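Beta-N-acetylhexosaminidase (Bacteroides fragilis, PDB 4PYS) probably hydrolyses terminal N-acetylhexosamine residues from the non-reducing ends of glycans or glycoconjugates, as a family 20 glycoside hydrolase. Local coordinates at residues M136-R141 and H165-E170; V221-M226 and Y285-G290. All coordinates share one frame; numbering follows the deposited sequence.

How the contacts relate
Contacts 1 and 2 lie in the same catalytic barrel, their centres about 10 Å apart. Contact 1 joins the first two barrel strands and contact 2 the third and fourth; strands 163-170 and 219-223, one from each, are sheet neighbours. Inside the barrel the contacts meet at Glu223, whose OE1 lies 2.7 Å from His167 ND1 and 2.8 Å from His165 NE2, probable hydrogen bonds to both. His165 CE1 also packs 3.3 Å from His287 CD2. At the C-terminal ends, bound glycerol lies about 3 Å from the Arg141 side chain, and about 5 Å from that of Asp225, consistent with the substrate pocket of this family.

Contact 1 of 2, residues M136-R141 and H165-E170; sequences MLDSGR and HWHLTE
Met136 and His165 lie side by side on adjacent parallel strands, closely packed: the Met136 CG methylene sits over one face of the imidazole, 3.4 Å from the His165 ring centroid, in a CH-pi contact. The selenium of this selenomethionine lies over the same face. With CG anti to the backbone N (chi1 -171°), the flexible, apolar chain follows the flat ring. Leu137 N to His165 O and His167 N to Leu137 O lace the strands, and beyond them Ser139 N still reaches His167 O. On the sheet face of Leu137 and Trp166, Trp166 NE1 donates to Ser139 OG at 2.9 Å, almost in the indole plane; a hydroxyl suits this place, since it can accept from the indole while donating to Gln144 OE1.

The C-terminal end is more polar. Asp138 OD1 accepts from Gly140 N, closing an Asx turn, and also from Arg141 N, which extends it to an Asx motif, while Asp138 OD2 makes a salt bridge with Arg141 NH2 at 2.9 Å. Lacking a side chain, Gly140 lets Glu170 CB approach to 3.8 Å from Gly140 CA. Glu170 OE2 accepts from His167 NE2 through its anti lone pair at 2.6 Å. With Glu223 bonded to ND1, both nitrogens of the His167 ring are held. The Glu170 carboxylate lies more loosely over a face of the Arg141 guanidinium: OE2 is 3.5 Å from NH2 but well out of plane, no N-H points at it, and the attraction is between charges alone. A water links Arg141 NH1 to Glu170 OE2 on this partly exposed side; bound glycerol lies nearby, consistent with an opening into the substrate pocket.

The two strands and helix 146-158 form a beta-alpha-beta crossover, Ile149 packing against Leu137, Ser139 and Trp166; strands 428-435 and 219-223 flank the pair.

Contact 2 of 2, residues V221-M226 and Y285-G290; sequences VPEIDM and YIHLGG
In the His-Xaa-Gly-Gly signature of family 20, at the C-terminal side of the fourth strand of the TIM barrel, His287 meets Glu223 of the third strand. The Glu223 carboxylate is stacked on the imidazole, with CD 3.5 Å above the ring plane of His287 and the two planes 22° apart. The extended chain, CG anti to the backbone N (chi1 -178°), carries the carboxylate out beside the His287 side chain until it lies over the ring face. Glu223 OE1 is bonded to His165 and His167 and OE2 to Trp341; the stacking on His287 is packing, not a hydrogen bond. His287 ND1 accepts from Gly289 N at 3.0 Å, in the ring plane, and NE2 donates to Gln359 OE1; histidine suits the place because one nitrogen can accept while the other donates.

The backbones are joined by His287 N to Pro222 O and Ile224 N to His287 O, both 3.0 Å, followed by a weak bond of 3.5 Å from Met226 N to Leu288 O. Gly289 has a positive phi (62°), which glycine adopts readily, and its bare CA admits Asp225 OD1 to 3.2 Å. In relatives the catalytic Asp-Glu pair directly follows these two glycines.

Apolar contacts flank the backbone bonds: Pro222 CG meets Ile286 CD1 at 3.7 Å, and the selenium of Met226, a selenomethionine, comes near Leu288 CD2. Helix 316-333 packs on Met226 and Leu288 through Met327. Strand 163-170 borders the strand of Val221, while strand 337-341 pairs with that of Ile286 and brings Trp341 against the His287 ring.

Contact 1 of 2, residues M136-R141 and H165-E170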
HETATM    1  N   MSE A 136       1.610   1.893  -2.266  1.00 18.22           N
HETATM    2  CA  MSE A 136       0.602   2.658  -3.001  1.00 20.46           C
HETATM    3  C   MSE A 136       0.856   2.635  -4.499  1.00 21.00           C
HETATM    4  O   MSE A 136       1.990   2.834  -4.946  1.00 19.18           O
HETATM    5  CB  MSE A 136       0.616   4.120  -2.554  1.00 18.16           C
HETATM    6  CG  MSE A 136      -0.562   4.914  -3.143  1.00 22.06           C
HETATM    7 SE   MSE A 136      -0.145   6.789  -3.415  0.67 22.71          SE
HETATM    8  CE  MSE A 136       0.759   6.620  -5.120  1.00 22.63           C
ATOM      9  N   LEU A 137      -0.199   2.415  -5.285  1.00 18.78           N
ATOM     10  CA  LEU A 137      -0.085   2.514  -6.742  1.00 20.90           C
ATOM     11  C   LEU A 137      -1.000   3.622  -7.227  1.00 22.86           C
ATOM     12  O   LEU A 137      -2.156   3.708  -6.802  1.00 20.03           O
ATOM     13  CB  LEU A 137      -0.455   1.187  -7.419  1.00 21.03           C
ATOM     14  CG  LEU A 137      -0.332   1.176  -8.950  1.00 25.73           C
ATOM     15  CD1 LEU A 137       1.095   1.448  -9.393  1.00 24.64           C
ATOM     16  CD2 LEU A 137      -0.818  -0.152  -9.503  1.00 26.91           C
ATOM     17  N   ASP A 138      -0.463   4.471  -8.096  1.00 23.01           N
ATOM     18  CA  ASP A 138      -1.201   5.574  -8.704  1.00 26.24           C
ATOM     19  C   ASP A 138      -1.959   5.036  -9.909  1.00 27.41           C
ATOM     20  O   ASP A 138      -1.385   4.863 -10.989  1.00 24.53           O
ATOM     21  CB  ASP A 138      -0.199   6.655  -9.130  1.00 21.02           C
ATOM     22  CG  ASP A 138      -0.838   7.860  -9.805  1.00 25.41           C
ATOM     23  OD1 ASP A 138      -2.080   7.926 -10.017  1.00 25.99           O
ATOM     24  OD2 ASP A 138      -0.055   8.766 -10.143  1.00 26.92           O
ATOM     25  N   SER A 139      -3.244   4.752  -9.700  1.00 21.20           N
ATOM     26  CA  SER A 139      -4.159   4.364 -10.766  1.00 21.75           C
ATOM     27  C   SER A 139      -5.021   5.553 -11.169  1.00 26.78           C
ATOM     28  O   SER A 139      -6.048   5.379 -11.804  1.00 31.66           O
ATOM     29  CB  SER A 139      -5.078   3.226 -10.302  1.00 22.50           C
ATOM     30  OG  SER A 139      -4.343   2.062  -9.970  1.00 25.14           O
ATOM     31  N   GLY A 140      -4.628   6.763 -10.787  1.00 25.06           N
ATOM     32  CA  GLY A 140      -5.365   7.939 -11.231  1.00 25.90           C
ATOM     33  C   GLY A 140      -4.805   8.454 -12.552  1.00 26.40           C
ATOM     34  O   GLY A 140      -5.536   8.633 -13.534  1.00 27.19           O
ATOM     35  N   ARG A 141      -3.495   8.681 -12.587  1.00 25.89           N
ATOM     36  CA  ARG A 141      -2.856   9.221 -13.796  1.00 26.98           C
ATOM     37  C   ARG A 141      -2.765   8.196 -14.917  1.00 28.15           C
ATOM     38  O   ARG A 141      -2.728   8.551 -16.107  1.00 30.28           O
ATOM     39  CB  ARG A 141      -1.442   9.694 -13.468  1.00 32.01           C
ATOM     40  CG  ARG A 141      -1.404  10.849 -12.495  1.00 32.74           C
ATOM     41  CD  ARG A 141      -0.005  11.421 -12.353  1.00 34.69           C
ATOM     42  NE  ARG A 141      -0.028  12.676 -11.609  1.00 31.45           N
ATOM     43  CZ  ARG A 141      -0.159  12.756 -10.289  1.00 37.87           C
ATOM     44  NH1 ARG A 141      -0.174  13.942  -9.693  1.00 34.75           N
ATOM     45  NH2 ARG A 141      -0.283  11.649  -9.564  1.00 30.60           N
ATOM     46  N   HIS A 165      -2.505   0.612  -0.896  1.00 18.78           N
ATOM     47  CA  HIS A 165      -3.123   1.939  -0.956  1.00 16.15           C
ATOM     48  C   HIS A 165      -3.402   2.222  -2.428  1.00 19.47           C
ATOM     49  O   HIS A 165      -2.480   2.283  -3.237  1.00 19.77           O
ATOM     50  CB  HIS A 165      -2.112   2.917  -0.335  1.00 22.10           C
ATOM     51  CG  HIS A 165      -2.467   4.364  -0.446  1.00 19.93           C
ATOM     52  ND1 HIS A 165      -1.643   5.356   0.044  1.00 21.02           N
ATOM     53  CD2 HIS A 165      -3.532   5.001  -0.993  1.00 20.48           C
ATOM     54  CE1 HIS A 165      -2.175   6.538  -0.204  1.00 23.43           C
ATOM     55  NE2 HIS A 165      -3.328   6.351  -0.827  1.00 22.85           N
ATOM     56  N   TRP A 166      -4.679   2.345  -2.784  1.00 20.38           N
ATOM     57  CA  TRP A 166      -5.077   2.418  -4.187  1.00 20.60           C
ATOM     58  C   TRP A 166      -5.502   3.852  -4.510  1.00 22.98           C
ATOM     59  O   TRP A 166      -6.578   4.289  -4.114  1.00 23.24           O
ATOM     60  CB  TRP A 166      -6.243   1.448  -4.441  1.00 20.27           C
ATOM     61  CG  TRP A 166      -6.423   1.035  -5.878  1.00 21.05           C
ATOM     62  CD1 TRP A 166      -5.639   1.380  -6.944  1.00 20.65           C
ATOM     63  CD2 TRP A 166      -7.459   0.188  -6.396  1.00 19.59           C
ATOM     64  NE1 TRP A 166      -6.134   0.797  -8.100  1.00 20.85           N
ATOM     65  CE2 TRP A 166      -7.247   0.060  -7.785  1.00 20.91           C
ATOM     66  CE3 TRP A 166      -8.552  -0.466  -5.818  1.00 25.27           C
ATOM     67  CZ2 TRP A 166      -8.098  -0.693  -8.613  1.00 21.58           C
ATOM     68  CZ3 TRP A 166      -9.390  -1.224  -6.635  1.00 25.90           C
ATOM     69  CH2 TRP A 166      -9.162  -1.321  -8.020  1.00 27.58           C
ATOM     70  N   HIS A 167      -4.631   4.582  -5.200  1.00 20.90           N
ATOM     71  CA  HIS A 167      -4.853   5.989  -5.507  1.00 21.09           C
ATOM     72  C   HIS A 167      -5.706   6.006  -6.766  1.00 23.50           C
ATOM     73  O   HIS A 167      -5.190   5.846  -7.872  1.00 26.28           O
ATOM     74  CB  HIS A 167      -3.495   6.680  -5.726  1.00 23.46           C
ATOM     75  CG  HIS A 167      -3.580   8.167  -5.920  1.00 25.55           C
ATOM     76  ND1 HIS A 167      -3.590   9.060  -4.870  1.00 26.01           N
ATOM     77  CD2 HIS A 167      -3.630   8.915  -7.049  1.00 27.68           C
ATOM     78  CE1 HIS A 167      -3.666  10.294  -5.342  1.00 26.97           C
ATOM     79  NE2 HIS A 167      -3.692  10.233  -6.663  1.00 28.95           N
ATOM     80  N   LEU A 168      -7.014   6.185  -6.585  1.00 24.13           N
ATOM     81  CA  LEU A 168      -8.009   5.927  -7.623  1.00 21.90           C
ATOM     82  C   LEU A 168      -8.511   7.156  -8.360  1.00 25.94           C
ATOM     83  O   LEU A 168      -9.178   7.026  -9.385  1.00 31.57           O
ATOM     84  CB  LEU A 168      -9.231   5.231  -7.003  1.00 24.37           C
ATOM     85  CG  LEU A 168      -9.032   3.756  -6.682  1.00 27.84           C
ATOM     86  CD1 LEU A 168      -9.991   3.334  -5.564  1.00 31.12           C
ATOM     87  CD2 LEU A 168      -9.278   2.940  -7.930  1.00 28.70           C
ATOM     88  N   THR A 169      -8.237   8.347  -7.836  1.00 24.95           N
ATOM     89  CA  THR A 169      -8.785   9.553  -8.450  1.00 27.90           C
ATOM     90  C   THR A 169      -7.706  10.599  -8.581  1.00 31.34           C
ATOM     91  O   THR A 169      -6.883  10.773  -7.683  1.00 30.82           O
ATOM     92  CB  THR A 169      -9.944  10.154  -7.627  1.00 35.44           C
ATOM     93  OG1 THR A 169      -9.420  10.720  -6.416  1.00 37.74           O
ATOM     94  CG2 THR A 169     -10.982   9.079  -7.293  1.00 31.41           C
ATOM     95  N   GLU A 170      -7.721  11.291  -9.711  1.00 32.41           N
ATOM     96  CA  GLU A 170      -6.723  12.301 -10.029  1.00 30.65           C
ATOM     97  C   GLU A 170      -7.360  13.246 -11.019  1.00 37.36           C
ATOM     98  O   GLU A 170      -8.430  12.943 -11.568  1.00 34.14           O
ATOM     99  CB  GLU A 170      -5.513  11.653 -10.697  1.00 31.83           C
ATOM    100  CG  GLU A 170      -4.400  11.291  -9.738  1.00 35.12           C
ATOM    101  CD  GLU A 170      -3.796  12.523  -9.102  1.00 43.21           C
ATOM    102  OE1 GLU A 170      -3.858  13.593  -9.743  1.00 43.98           O
ATOM    103  OE2 GLU A 170      -3.274  12.425  -7.968  1.00 34.50           O
TER
HETATM  104  O   HOH W   1      -0.988  13.315  -7.002  1.00 40.21           O

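Contact 2 of 2, residues V221-M226 and Y285-G290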
ATOM      1  N   VAL A 221      -6.863   0.045   0.811  1.00 23.97           N
ATOM      2  CA  VAL A 221      -7.212   1.374   1.305  1.00 21.19           C
ATOM      3  C   VAL A 221      -7.454   2.270   0.091  1.00 22.63           C
ATOM      4  O   VAL A 221      -6.521   2.612  -0.617  1.00 21.56           O
ATOM      5  CB  VAL A 221      -6.062   1.948   2.122  1.00 22.67           C
ATOM      6  CG1 VAL A 221      -6.413   3.345   2.657  1.00 22.51           C
ATOM      7  CG2 VAL A 221      -5.736   1.022   3.292  1.00 24.77           C
ATOM      8  N   PRO A 222      -8.716   2.642  -0.160  1.00 23.15           N
ATOM      9  CA  PRO A 222      -8.953   3.513  -1.317  1.00 24.21           C
ATOM     10  C   PRO A 222      -8.594   4.959  -1.003  1.00 25.99           C
ATOM     11  O   PRO A 222      -8.763   5.397   0.146  1.00 23.51           O
ATOM     12  CB  PRO A 222     -10.467   3.403  -1.515  1.00 22.24           C
ATOM     13  CG  PRO A 222     -11.006   3.198  -0.122  1.00 22.84           C
ATOM     14  CD  PRO A 222      -9.948   2.371   0.606  1.00 21.77           C
ATOM     15  N   GLU A 223      -8.119   5.693  -2.003  1.00 23.94           N
ATOM     16  CA  GLU A 223      -7.951   7.141  -1.846  1.00 24.52           C
ATOM     17  C   GLU A 223      -8.881   7.882  -2.808  1.00 24.71           C
ATOM     18  O   GLU A 223      -8.790   7.721  -4.026  1.00 27.04           O
ATOM     19  CB  GLU A 223      -6.512   7.579  -2.094  1.00 24.33           C
ATOM     20  CG  GLU A 223      -6.295   9.088  -1.878  1.00 26.01           C
ATOM     21  CD  GLU A 223      -4.868   9.532  -2.128  1.00 28.79           C
ATOM     22  OE1 GLU A 223      -3.959   8.671  -2.194  1.00 29.20           O
ATOM     23  OE2 GLU A 223      -4.632  10.752  -2.254  1.00 29.26           O
ATOM     24  N   ILE A 224      -9.771   8.681  -2.238  1.00 25.36           N
ATOM     25  CA  ILE A 224     -10.649   9.543  -3.016  1.00 27.35           C
ATOM     26  C   ILE A 224     -10.191  10.962  -2.725  1.00 29.56           C
ATOM     27  O   ILE A 224     -10.423  11.479  -1.631  1.00 28.71           O
ATOM     28  CB  ILE A 224     -12.108   9.398  -2.580  1.00 34.39           C
ATOM     29  CG1 ILE A 224     -12.482   7.918  -2.435  1.00 33.34           C
ATOM     30  CG2 ILE A 224     -13.037  10.110  -3.577  1.00 33.56           C
ATOM     31  CD1 ILE A 224     -12.398   7.135  -3.743  1.00 31.42           C
ATOM     32  N   ASP A 225      -9.539  11.588  -3.699  1.00 29.66           N
ATOM     33  CA  ASP A 225      -8.950  12.905  -3.490  1.00 33.47           C
ATOM     34  C   ASP A 225      -9.962  14.034  -3.483  1.00 41.58           C
ATOM     35  O   ASP A 225     -10.784  14.162  -4.388  1.00 39.29           O
ATOM     36  CB  ASP A 225      -7.869  13.181  -4.530  1.00 37.70           C
ATOM     37  CG  ASP A 225      -6.523  12.774  -4.044  1.00 38.74           C
ATOM     38  OD1 ASP A 225      -6.500  12.226  -2.929  1.00 39.80           O
ATOM     39  OD2 ASP A 225      -5.512  12.988  -4.741  1.00 43.93           O
HETATM   40  N   MSE A 226      -9.879  14.853  -2.446  1.00 36.49           N
HETATM   41  CA  MSE A 226     -10.729  16.018  -2.312  1.00 37.96           C
HETATM   42  C   MSE A 226      -9.982  16.973  -1.382  1.00 43.52           C
HETATM   43  O   MSE A 226      -9.255  16.523  -0.490  1.00 46.13           O
HETATM   44  CB  MSE A 226     -12.092  15.615  -1.744  1.00 37.00           C
HETATM   45  CG  MSE A 226     -12.010  14.776  -0.478  1.00 38.90           C
HETATM   46 SE   MSE A 226     -13.763  14.127   0.088  0.47 33.63          SE
HETATM   47  CE  MSE A 226     -14.010  12.752  -1.278  1.00 38.19           C
ATOM     48  N   TYR A 285      -9.574   2.129   7.222  1.00 27.60           N
ATOM     49  CA  TYR A 285      -8.953   3.383   6.813  1.00 26.20           C
ATOM     50  C   TYR A 285      -9.380   3.809   5.409  1.00 23.90           C
ATOM     51  O   TYR A 285      -9.319   3.020   4.458  1.00 27.17           O
ATOM     52  CB  TYR A 285      -7.435   3.211   6.778  1.00 24.30           C
ATOM     53  CG  TYR A 285      -6.833   2.950   8.125  1.00 28.05           C
ATOM     54  CD1 TYR A 285      -6.418   3.999   8.929  1.00 31.60           C
ATOM     55  CD2 TYR A 285      -6.654   1.652   8.586  1.00 28.48           C
ATOM     56  CE1 TYR A 285      -5.856   3.770  10.162  1.00 35.74           C
ATOM     57  CE2 TYR A 285      -6.086   1.412   9.824  1.00 32.94           C
ATOM     58  CZ  TYR A 285      -5.695   2.476  10.608  1.00 40.51           C
ATOM     59  OH  TYR A 285      -5.130   2.257  11.849  1.00 40.93           O
ATOM     60  N   ILE A 286      -9.772   5.070   5.271  1.00 27.47           N
ATOM     61  CA  ILE A 286     -10.065   5.633   3.947  1.00 23.89           C
ATOM     62  C   ILE A 286      -9.201   6.869   3.777  1.00 24.31           C
ATOM     63  O   ILE A 286      -9.163   7.719   4.673  1.00 27.67           O
ATOM     64  CB  ILE A 286     -11.543   6.060   3.843  1.00 29.09           C
ATOM     65  CG1 ILE A 286     -12.478   4.903   4.213  1.00 34.22           C
ATOM     66  CG2 ILE A 286     -11.852   6.602   2.442  1.00 27.22           C
ATOM     67  CD1 ILE A 286     -12.517   3.771   3.183  1.00 29.61           C
ATOM     68  N   HIS A 287      -8.520   6.983   2.641  1.00 23.74           N
ATOM     69  CA  HIS A 287      -7.603   8.095   2.415  1.00 24.64           C
ATOM     70  C   HIS A 287      -8.368   9.183   1.662  1.00 26.53           C
ATOM     71  O   HIS A 287      -8.985   8.902   0.638  1.00 25.16           O
ATOM     72  CB  HIS A 287      -6.420   7.622   1.571  1.00 24.06           C
ATOM     73  CG  HIS A 287      -5.188   8.470   1.699  1.00 25.35           C
ATOM     74  ND1 HIS A 287      -5.176   9.824   1.431  1.00 27.07           N
ATOM     75  CD2 HIS A 287      -3.915   8.143   2.033  1.00 25.57           C
ATOM     76  CE1 HIS A 287      -3.958  10.299   1.621  1.00 28.42           C
ATOM     77  NE2 HIS A 287      -3.173   9.298   1.981  1.00 27.49           N
ATOM     78  N   LEU A 288      -8.338  10.411   2.166  1.00 28.43           N
ATOM     79  CA  LEU A 288      -9.076  11.502   1.526  1.00 28.67           C
ATOM     80  C   LEU A 288      -8.147  12.521   0.867  1.00 30.47           C
ATOM     81  O   LEU A 288      -8.577  13.617   0.508  1.00 32.79           O
ATOM     82  CB  LEU A 288      -9.994  12.201   2.534  1.00 30.08           C
ATOM     83  CG  LEU A 288     -11.098  11.328   3.128  1.00 29.25           C
ATOM     84  CD1 LEU A 288     -11.945  12.122   4.121  1.00 32.06           C
ATOM     85  CD2 LEU A 288     -11.972  10.724   2.020  1.00 28.94           C
ATOM     86  N   GLY A 289      -6.881  12.158   0.689  1.00 29.99           N
ATOM     87  CA  GLY A 289      -5.916  13.081   0.111  1.00 33.92           C
ATOM     88  C   GLY A 289      -5.723  14.329   0.951  1.00 43.60           C
ATOM     89  O   GLY A 289      -5.177  14.275   2.045  1.00 35.02           O
ATOM     90  N   GLY A 290      -6.171  15.468   0.442  1.00 57.38           N
ATOM     91  CA  GLY A 290      -6.124  16.688   1.224  1.00 68.16           C
ATOM     92  C   GLY A 290      -4.890  17.538   0.998  1.00 74.70           C
ATOM     93  O   GLY A 290      -4.757  18.608   1.591  1.00 86.37           O
TER